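Local coordinates for protein geranylgeranyl pyrophosphate synthetase (Pyrococcus horikoshii, PDB 1WY0) that probably builds geranylgeranyl diphosphate by condensing isopentenyl diphosphate with allylic diphosphates, as an all-helical polyprenyl synthetase, at residues N253-D258 with L294-S299; I212-W217 with K335-R340. One frame throughout, in Å; residues are numbered along the deposited sequence.

Contact 1 (N253-D258 with L294-S299); sequences NADEKD and LKKYGS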
ATOM      1  N   ASN A 253      -8.231  18.874  31.561  1.00 42.93           N
ATOM      2  CA  ASN A 253      -8.699  19.166  32.910  1.00 43.46           C
ATOM      3  C   ASN A 253      -7.678  19.902  33.791  1.00 44.52           C
ATOM      4  O   ASN A 253      -8.016  20.470  34.828  1.00 43.75           O
ATOM      5  CB  ASN A 253      -9.109  17.843  33.557  1.00 42.63           C
ATOM      6  CG  ASN A 253     -10.533  17.515  33.181  1.00 44.98           C
ATOM      7  OD1 ASN A 253     -11.491  18.070  33.712  1.00 47.67           O
ATOM      8  ND2 ASN A 253     -10.664  16.500  32.305  1.00 43.39           N
ATOM      9  N   ALA A 254      -6.395  19.862  33.386  1.00 44.46           N
ATOM     10  CA  ALA A 254      -5.359  20.367  34.292  1.00 44.55           C
ATOM     11  C   ALA A 254      -5.218  21.899  34.278  1.00 45.89           C
ATOM     12  O   ALA A 254      -5.521  22.568  33.297  1.00 46.31           O
ATOM     13  CB  ALA A 254      -4.029  19.713  33.931  1.00 43.52           C
ATOM     14  N   ASP A 255      -4.761  22.494  35.380  1.00 46.45           N
ATOM     15  CA  ASP A 255      -4.589  23.943  35.439  1.00 46.62           C
ATOM     16  C   ASP A 255      -3.306  24.276  34.691  1.00 46.44           C
ATOM     17  O   ASP A 255      -2.503  23.393  34.412  1.00 44.24           O
ATOM     18  CB  ASP A 255      -4.500  24.441  36.891  1.00 47.67           C
ATOM     19  CG  ASP A 255      -3.336  23.835  37.651  1.00 50.26           C
ATOM     20  OD1 ASP A 255      -2.179  23.971  37.204  1.00 51.73           O
ATOM     21  OD2 ASP A 255      -3.578  23.223  38.712  1.00 52.79           O
ATOM     22  N   GLU A 256      -3.120  25.549  34.369  1.00 46.55           N
ATOM     23  CA  GLU A 256      -1.947  25.984  33.625  1.00 47.47           C
ATOM     24  C   GLU A 256      -0.608  25.579  34.210  1.00 47.75           C
ATOM     25  O   GLU A 256       0.286  25.140  33.485  1.00 46.83           O
ATOM     26  CB  GLU A 256      -1.987  27.499  33.441  1.00 48.90           C
ATOM     27  CG  GLU A 256      -2.820  27.916  32.255  1.00 50.28           C
ATOM     28  CD  GLU A 256      -2.313  27.290  30.974  1.00 51.75           C
ATOM     29  OE1 GLU A 256      -1.108  27.444  30.677  1.00 54.00           O
ATOM     30  OE2 GLU A 256      -3.116  26.633  30.274  1.00 53.55           O
ATOM     31  N   LYS A 257      -0.463  25.729  35.519  1.00 48.02           N
ATOM     32  CA  LYS A 257       0.767  25.405  36.181  1.00 49.62           C
ATOM     33  C   LYS A 257       1.159  23.938  35.914  1.00 47.95           C
ATOM     34  O   LYS A 257       2.279  23.598  35.557  1.00 47.41           O
ATOM     35  CB  LYS A 257       0.477  25.653  37.659  1.00 51.85           C
ATOM     36  CG  LYS A 257       1.728  25.735  38.497  1.00 56.25           C
ATOM     37  CD  LYS A 257       1.470  25.508  39.989  1.00 59.92           C
ATOM     38  CE  LYS A 257       2.320  24.342  40.518  1.00 62.62           C
ATOM     39  NZ  LYS A 257       1.751  23.831  41.767  1.00 64.91           N
ATOM     40  N   ASP A 258       0.188  23.055  36.105  1.00 47.54           N
ATOM     41  CA  ASP A 258       0.431  21.640  35.913  1.00 47.69           C
ATOM     42  C   ASP A 258       0.691  21.277  34.457  1.00 47.00           C
ATOM     43  O   ASP A 258       1.634  20.541  34.171  1.00 47.20           O
ATOM     44  CB  ASP A 258      -0.726  20.832  36.503  1.00 47.37           C
ATOM     45  CG  ASP A 258      -0.849  21.017  38.017  1.00 46.85           C
ATOM     46  OD1 ASP A 258       0.184  21.287  38.657  1.00 45.25           O
ATOM     47  OD2 ASP A 258      -1.962  20.887  38.568  1.00 45.79           O
ATOM     48  N   LEU A 294      -0.909  13.219  36.261  1.00 37.63           N
ATOM     49  CA  LEU A 294      -2.048  12.579  35.617  1.00 38.49           C
ATOM     50  C   LEU A 294      -3.064  12.029  36.625  1.00 38.49           C
ATOM     51  O   LEU A 294      -4.278  12.099  36.404  1.00 38.96           O
ATOM     52  CB  LEU A 294      -1.561  11.434  34.723  1.00 39.12           C
ATOM     53  CG  LEU A 294      -0.641  11.786  33.549  1.00 39.32           C
ATOM     54  CD1 LEU A 294      -0.248  10.516  32.824  1.00 39.30           C
ATOM     55  CD2 LEU A 294      -1.350  12.750  32.604  1.00 40.59           C
ATOM     56  N   LYS A 295      -2.564  11.475  37.725  1.00 38.43           N
ATOM     57  CA  LYS A 295      -3.433  10.894  38.748  1.00 39.95           C
ATOM     58  C   LYS A 295      -4.201  11.984  39.500  1.00 38.79           C
ATOM     59  O   LYS A 295      -5.332  11.820  39.938  1.00 39.36           O
ATOM     60  CB  LYS A 295      -2.554  10.136  39.742  1.00 40.98           C
ATOM     61  CG  LYS A 295      -2.076   8.784  39.218  1.00 42.53           C
ATOM     62  CD  LYS A 295      -1.175   8.087  40.238  1.00 44.19           C
ATOM     63  CE  LYS A 295      -0.708   6.701  39.779  1.00 45.60           C
ATOM     64  NZ  LYS A 295       0.055   6.055  40.849  1.00 46.02           N
ATOM     65  N   LYS A 296      -3.501  13.119  39.679  1.00 39.41           N
ATOM     66  CA  LYS A 296      -4.112  14.267  40.340  1.00 40.17           C
ATOM     67  C   LYS A 296      -5.494  14.584  39.765  1.00 41.13           C
ATOM     68  O   LYS A 296      -6.404  15.003  40.467  1.00 44.16           O
ATOM     69  CB  LYS A 296      -3.178  15.458  40.130  1.00 41.71           C
ATOM     70  CG  LYS A 296      -3.628  16.726  40.866  1.00 42.37           C
ATOM     71  CD  LYS A 296      -2.533  17.798  40.849  1.00 41.33           C
ATOM     72  CE  LYS A 296      -3.003  19.175  41.344  1.00 43.03           C
ATOM     73  NZ  LYS A 296      -1.941  20.165  41.137  1.00 42.56           N
ATOM     74  N   TYR A 297      -5.622  14.400  38.431  1.00 39.08           N
ATOM     75  CA  TYR A 297      -6.875  14.753  37.769  1.00 37.43           C
ATOM     76  C   TYR A 297      -7.700  13.526  37.352  1.00 36.87           C
ATOM     77  O   TYR A 297      -8.625  13.617  36.553  1.00 36.09           O
ATOM     78  CB  TYR A 297      -6.551  15.598  36.532  1.00 36.48           C
ATOM     79  CG  TYR A 297      -5.956  16.899  36.936  1.00 35.58           C
ATOM     80  CD1 TYR A 297      -6.780  17.975  37.259  1.00 36.24           C
ATOM     81  CD2 TYR A 297      -4.572  17.061  36.953  1.00 35.39           C
ATOM     82  CE1 TYR A 297      -6.225  19.198  37.605  1.00 35.42           C
ATOM     83  CE2 TYR A 297      -4.016  18.284  37.288  1.00 36.27           C
ATOM     84  CZ  TYR A 297      -4.838  19.351  37.611  1.00 36.19           C
ATOM     85  OH  TYR A 297      -4.288  20.567  37.972  1.00 36.92           O
ATOM     86  N   GLY A 298      -7.314  12.343  37.872  1.00 37.70           N
ATOM     87  CA  GLY A 298      -8.113  11.145  37.606  1.00 35.62           C
ATOM     88  C   GLY A 298      -7.986  10.668  36.151  1.00 34.59           C
ATOM     89  O   GLY A 298      -8.692   9.782  35.688  1.00 35.08           O
ATOM     90  N   SER A 299      -7.055  11.257  35.414  1.00 34.29           N
ATOM     91  CA  SER A 299      -6.875  10.914  34.004  1.00 35.96           C
ATOM     92  C   SER A 299      -6.682   9.419  33.728  1.00 35.89           C
ATOM     93  O   SER A 299      -7.300   8.879  32.820  1.00 36.04           O
ATOM     94  CB  SER A 299      -5.703  11.711  33.424  1.00 34.33           C
ATOM     95  OG  SER A 299      -6.000  13.102  33.423  1.00 36.63           O
TER
HETATM   96  O   HOH W   1      -1.493  23.550  41.122  1.00 60.04           O

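Contact 2 (I212-W217 with K335-R340); sequences IAFQIW and KFIVER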
ATOM      1  N   ILE A 212     -11.104  -0.217  19.976  1.00 39.06           N
ATOM      2  CA  ILE A 212     -10.713   1.016  20.642  1.00 38.57           C
ATOM      3  C   ILE A 212     -10.296   0.792  22.095  1.00 38.45           C
ATOM      4  O   ILE A 212      -9.246   1.276  22.520  1.00 39.38           O
ATOM      5  CB  ILE A 212     -11.849   2.068  20.557  1.00 38.09           C
ATOM      6  CG1 ILE A 212     -11.923   2.614  19.127  1.00 37.54           C
ATOM      7  CG2 ILE A 212     -11.611   3.201  21.535  1.00 38.33           C
ATOM      8  CD1 ILE A 212     -13.025   3.638  18.892  1.00 38.75           C
ATOM      9  N   ALA A 213     -11.096   0.045  22.847  1.00 36.58           N
ATOM     10  CA  ALA A 213     -10.797  -0.218  24.254  1.00 36.48           C
ATOM     11  C   ALA A 213      -9.474  -0.953  24.467  1.00 35.08           C
ATOM     12  O   ALA A 213      -8.790  -0.730  25.458  1.00 35.14           O
ATOM     13  CB  ALA A 213     -11.938  -1.005  24.894  1.00 35.40           C
ATOM     14  N   PHE A 214      -9.131  -1.849  23.550  1.00 35.69           N
ATOM     15  CA  PHE A 214      -7.859  -2.551  23.476  1.00 37.08           C
ATOM     16  C   PHE A 214      -6.692  -1.599  23.729  1.00 35.70           C
ATOM     17  O   PHE A 214      -5.936  -1.740  24.682  1.00 32.79           O
ATOM     18  CB  PHE A 214      -7.733  -3.169  22.084  1.00 41.78           C
ATOM     19  CG  PHE A 214      -6.377  -3.792  21.922  1.00 47.74           C
ATOM     20  CD1 PHE A 214      -5.985  -4.815  22.777  1.00 49.22           C
ATOM     21  CD2 PHE A 214      -5.529  -3.356  20.918  1.00 49.43           C
ATOM     22  CE1 PHE A 214      -4.740  -5.404  22.620  1.00 50.91           C
ATOM     23  CE2 PHE A 214      -4.282  -3.954  20.764  1.00 52.26           C
ATOM     24  CZ  PHE A 214      -3.883  -4.981  21.612  1.00 52.67           C
ATOM     25  N   GLN A 215      -6.616  -0.690  22.764  1.00 33.96           N
ATOM     26  CA  GLN A 215      -5.535   0.280  22.742  1.00 33.78           C
ATOM     27  C   GLN A 215      -5.550   1.158  23.993  1.00 32.83           C
ATOM     28  O   GLN A 215      -4.508   1.398  24.596  1.00 31.15           O
ATOM     29  CB  GLN A 215      -5.618   1.151  21.486  1.00 32.69           C
ATOM     30  CG  GLN A 215      -4.404   2.051  21.317  1.00 32.79           C
ATOM     31  CD  GLN A 215      -3.111   1.249  21.287  1.00 34.18           C
ATOM     32  OE1 GLN A 215      -2.920   0.400  20.416  1.00 33.85           O
ATOM     33  NE2 GLN A 215      -2.230   1.499  22.251  1.00 31.49           N
ATOM     34  N   ILE A 216      -6.727   1.629  24.391  1.00 32.97           N
ATOM     35  CA  ILE A 216      -6.831   2.468  25.584  1.00 31.55           C
ATOM     36  C   ILE A 216      -6.315   1.735  26.819  1.00 32.16           C
ATOM     37  O   ILE A 216      -5.635   2.324  27.656  1.00 31.61           O
ATOM     38  CB  ILE A 216      -8.294   2.903  25.857  1.00 32.78           C
ATOM     39  CG1 ILE A 216      -8.782   3.853  24.759  1.00 31.73           C
ATOM     40  CG2 ILE A 216      -8.387   3.583  27.236  1.00 32.82           C
ATOM     41  CD1 ILE A 216     -10.293   4.055  24.777  1.00 31.66           C
ATOM     42  N   TRP A 217      -6.638   0.451  26.932  1.00 32.78           N
ATOM     43  CA  TRP A 217      -6.191  -0.340  28.071  1.00 35.44           C
ATOM     44  C   TRP A 217      -4.675  -0.558  28.026  1.00 36.15           C
ATOM     45  O   TRP A 217      -4.021  -0.648  29.070  1.00 37.84           O
ATOM     46  CB  TRP A 217      -6.924  -1.688  28.098  1.00 37.84           C
ATOM     47  CG  TRP A 217      -6.709  -2.456  29.367  1.00 40.36           C
ATOM     48  CD1 TRP A 217      -5.946  -3.578  29.536  1.00 40.67           C
ATOM     49  CD2 TRP A 217      -7.261  -2.149  30.653  1.00 42.59           C
ATOM     50  NE1 TRP A 217      -5.991  -3.990  30.852  1.00 42.80           N
ATOM     51  CE2 TRP A 217      -6.792  -3.129  31.557  1.00 42.64           C
ATOM     52  CE3 TRP A 217      -8.110  -1.139  31.129  1.00 44.55           C
ATOM     53  CZ2 TRP A 217      -7.142  -3.130  32.913  1.00 44.39           C
ATOM     54  CZ3 TRP A 217      -8.462  -1.140  32.480  1.00 46.17           C
ATOM     55  CH2 TRP A 217      -7.976  -2.133  33.356  1.00 44.37           C
ATOM     56  N   LYS A 335     -13.772  -9.352  27.339  1.00 51.49           N
ATOM     57  CA  LYS A 335     -13.597  -9.216  28.777  1.00 53.97           C
ATOM     58  C   LYS A 335     -12.126  -9.375  29.157  1.00 54.33           C
ATOM     59  O   LYS A 335     -11.637  -8.701  30.059  1.00 54.69           O
ATOM     60  CB  LYS A 335     -14.467 -10.244  29.511  1.00 55.50           C
ATOM     61  CG  LYS A 335     -14.994  -9.758  30.850  1.00 59.06           C
ATOM     62  CD  LYS A 335     -15.721 -10.869  31.606  1.00 62.02           C
ATOM     63  CE  LYS A 335     -16.172 -10.392  32.991  1.00 63.37           C
ATOM     64  NZ  LYS A 335     -16.833 -11.470  33.790  1.00 62.43           N
ATOM     65  N   PHE A 336     -11.422 -10.260  28.459  1.00 54.98           N
ATOM     66  CA  PHE A 336     -10.003 -10.455  28.731  1.00 55.68           C
ATOM     67  C   PHE A 336      -9.211  -9.201  28.364  1.00 56.16           C
ATOM     68  O   PHE A 336      -8.332  -8.736  29.078  1.00 56.58           O
ATOM     69  CB  PHE A 336      -9.514 -11.623  27.877  1.00 56.57           C
ATOM     70  CG  PHE A 336      -8.017 -11.729  27.954  1.00 58.41           C
ATOM     71  CD1 PHE A 336      -7.425 -12.272  29.090  1.00 58.87           C
ATOM     72  CD2 PHE A 336      -7.233 -11.337  26.878  1.00 58.56           C
ATOM     73  CE1 PHE A 336      -6.046 -12.429  29.142  1.00 58.98           C
ATOM     74  CE2 PHE A 336      -5.851 -11.500  26.940  1.00 58.97           C
ATOM     75  CZ  PHE A 336      -5.253 -12.044  28.069  1.00 58.40           C
ATOM     76  N   ILE A 337      -9.536  -8.680  27.181  1.00 57.06           N
ATOM     77  CA  ILE A 337      -8.800  -7.546  26.675  1.00 58.79           C
ATOM     78  C   ILE A 337      -8.761  -6.371  27.664  1.00 60.26           C
ATOM     79  O   ILE A 337      -7.984  -5.439  27.532  1.00 61.07           O
ATOM     80  CB  ILE A 337      -9.457  -7.130  25.366  1.00 57.54           C
ATOM     81  CG1 ILE A 337      -8.787  -7.859  24.197  1.00 58.55           C
ATOM     82  CG2 ILE A 337      -9.283  -5.617  25.155  1.00 57.17           C
ATOM     83  CD1 ILE A 337      -9.465  -7.548  22.862  1.00 58.19           C
ATOM     84  N   VAL A 338      -9.669  -6.418  28.669  1.00 61.55           N
ATOM     85  CA  VAL A 338      -9.739  -5.299  29.621  1.00 63.67           C
ATOM     86  C   VAL A 338      -9.425  -5.690  31.081  1.00 64.75           C
ATOM     87  O   VAL A 338      -9.464  -4.868  31.991  1.00 64.43           O
ATOM     88  CB  VAL A 338     -11.125  -4.658  29.546  1.00 64.19           C
ATOM     89  CG1 VAL A 338     -12.180  -5.608  30.115  1.00 63.90           C
ATOM     90  CG2 VAL A 338     -11.130  -3.357  30.333  1.00 64.67           C
ATOM     91  N   GLU A 339      -9.138  -6.986  31.310  1.00 65.56           N
ATOM     92  CA  GLU A 339      -8.872  -7.428  32.680  1.00 66.95           C
ATOM     93  C   GLU A 339      -7.397  -7.794  32.900  1.00 67.53           C
ATOM     94  O   GLU A 339      -6.922  -7.882  34.025  1.00 67.59           O
ATOM     95  CB  GLU A 339      -9.766  -8.637  32.983  1.00 68.37           C
ATOM     96  CG  GLU A 339     -11.135  -8.231  33.536  1.00 71.01           C
ATOM     97  CD  GLU A 339     -11.905  -9.475  33.906  1.00 71.55           C
ATOM     98  OE1 GLU A 339     -11.714 -10.495  33.259  1.00 72.96           O
ATOM     99  OE2 GLU A 339     -12.687  -9.419  34.855  1.00 72.16           O
ATOM    100  N   ARG A 340      -6.748  -8.045  31.749  1.00 67.45           N
ATOM    101  CA  ARG A 340      -5.352  -8.458  31.770  1.00 67.50           C
ATOM    102  C   ARG A 340      -4.437  -7.362  32.326  1.00 68.34           C
ATOM    103  O   ARG A 340      -4.833  -6.222  32.548  1.00 68.14           O
ATOM    104  CB  ARG A 340      -4.944  -8.762  30.331  1.00 65.88           C
ATOM    105  CG  ARG A 340      -4.830  -7.485  29.493  1.00 64.81           C
ATOM    106  CD  ARG A 340      -4.542  -7.778  28.016  1.00 63.72           C
ATOM    107  NE  ARG A 340      -5.094  -6.720  27.162  1.00 62.90           N
ATOM    108  CZ  ARG A 340      -4.255  -5.750  26.755  1.00 62.51           C
ATOM    109  NH1 ARG A 340      -2.988  -5.772  27.123  1.00 62.09           N
ATOM    110  NH2 ARG A 340      -4.707  -4.763  25.976  1.00 61.66           N
TER

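Contact 1 (N253-D258 with L294-S299)
The Tyr297 ring lies between Ala254 on one face and its own neighbour Lys296 on the other, with Asp258 OD2 at its edge, in plane. Ala254 CA makes a CH-pi contact, 3.7 Å from the ring centroid and offset toward the rim, while Ala254 CB touches the rim at CE2. On the opposite face sits Lys296 CG. The ring bridges the N-cap of helix 256-264, at Asp255, and the Schellman motif that ends helix 283-296, with Gly298 as its C-prime residue. Asp255 CG stands between its backbone N and carbonyl carbon (chi1 60°), and Asp255 OD1 accepts from Asp258 N at 2.8 Å in the capping bond. The backbone N of the same Asp255 donates almost straight to Tyr297 OH at 3.3 Å. That hydroxyl in turn donates to Asp258 OD2, although the modelled separation is so short that its exact length is doubtful. Lys296 runs extended past the ring, and its NZ forms a salt bridge with Asp258 OD2 at 2.7 Å, on the syn side and 23° out of the carboxylate plane. Asp255 OD2 is only 2.8 Å from Asp258 OD2; the ammonium probably offsets the repulsion between these carboxylates. Outside the pair, Ser299 OG and Asn253 ND2 are both tied to His249 of helix 245-253. One water donates to Asp255 OD2 at 3.2 Å and accepts weakly from Lys257 NZ and Lys296 NZ.

Contact 2 (I212-W217 with K335-R340)
Trp217 meets the C-terminal segment with one face of its indole and with its N-H. Its CG is anti to the backbone N (chi1 -170°), which starts the indole off toward Val338. Val338 O sits over that face, nearest Trp217 CZ2 at 3.0 Å, and Val338 CA stands almost exactly on the normal of the five-membered ring, 4.0 Å from its centroid, in a CH-pi contact. Trp217 NE1 donates in the plane of the indole to Arg340 O at 3.0 Å, arriving 39° above the carbonyl plane. Trp217 CD1 lies over the centre of the Arg340 guanidinium, 3.9 Å from Arg340 CZ, the two planes being 73° apart. Beside it, Arg340 NH2 approaches Phe214 CE1 to 3.4 Å, and Ile337 CG2 packs at the edge of the Phe214 ring.

In the next shell, Arg340 NE makes a weak bond to Ile337 O, and NH2 forms a salt bridge with Asp218. Glu339 OE1 bonds Tyr4 OH, while Val338 packs on Ile311 of helix 299-315. An alanine in place of Trp217 would probably leave Arg340 O without its indole donor and open a gap beside Val338.

Asp218 and Asp219 begin the second aspartate-rich motif of the family, which in relatives binds diphosphate through magnesium. The contact thus fastens the chain's C-terminal end to the helix bearing that motif, and the Arg340 salt bridge is likely to help position the Asp218 carboxylate.

Along the chain, contact 1 is nested inside the loop that contact 2 closes. The two are separate in space, with centres about 24 Å apart and nearest atoms about 8 Å apart. Contact 1 is peripheral, its centre about 28 Å from that of the chain, whereas the centre of contact 2 is about 11 Å from the chain centre. Helix 299-315 links them: it starts at Ser299 in contact 1, and further on its Lys308 packs against Val338 of contact 2. Of the two, contact 2 adjoins the probable active site, through Asp218 and Asp219. The mercury site of Tyr81 and Cys150 includes no residue of either contact.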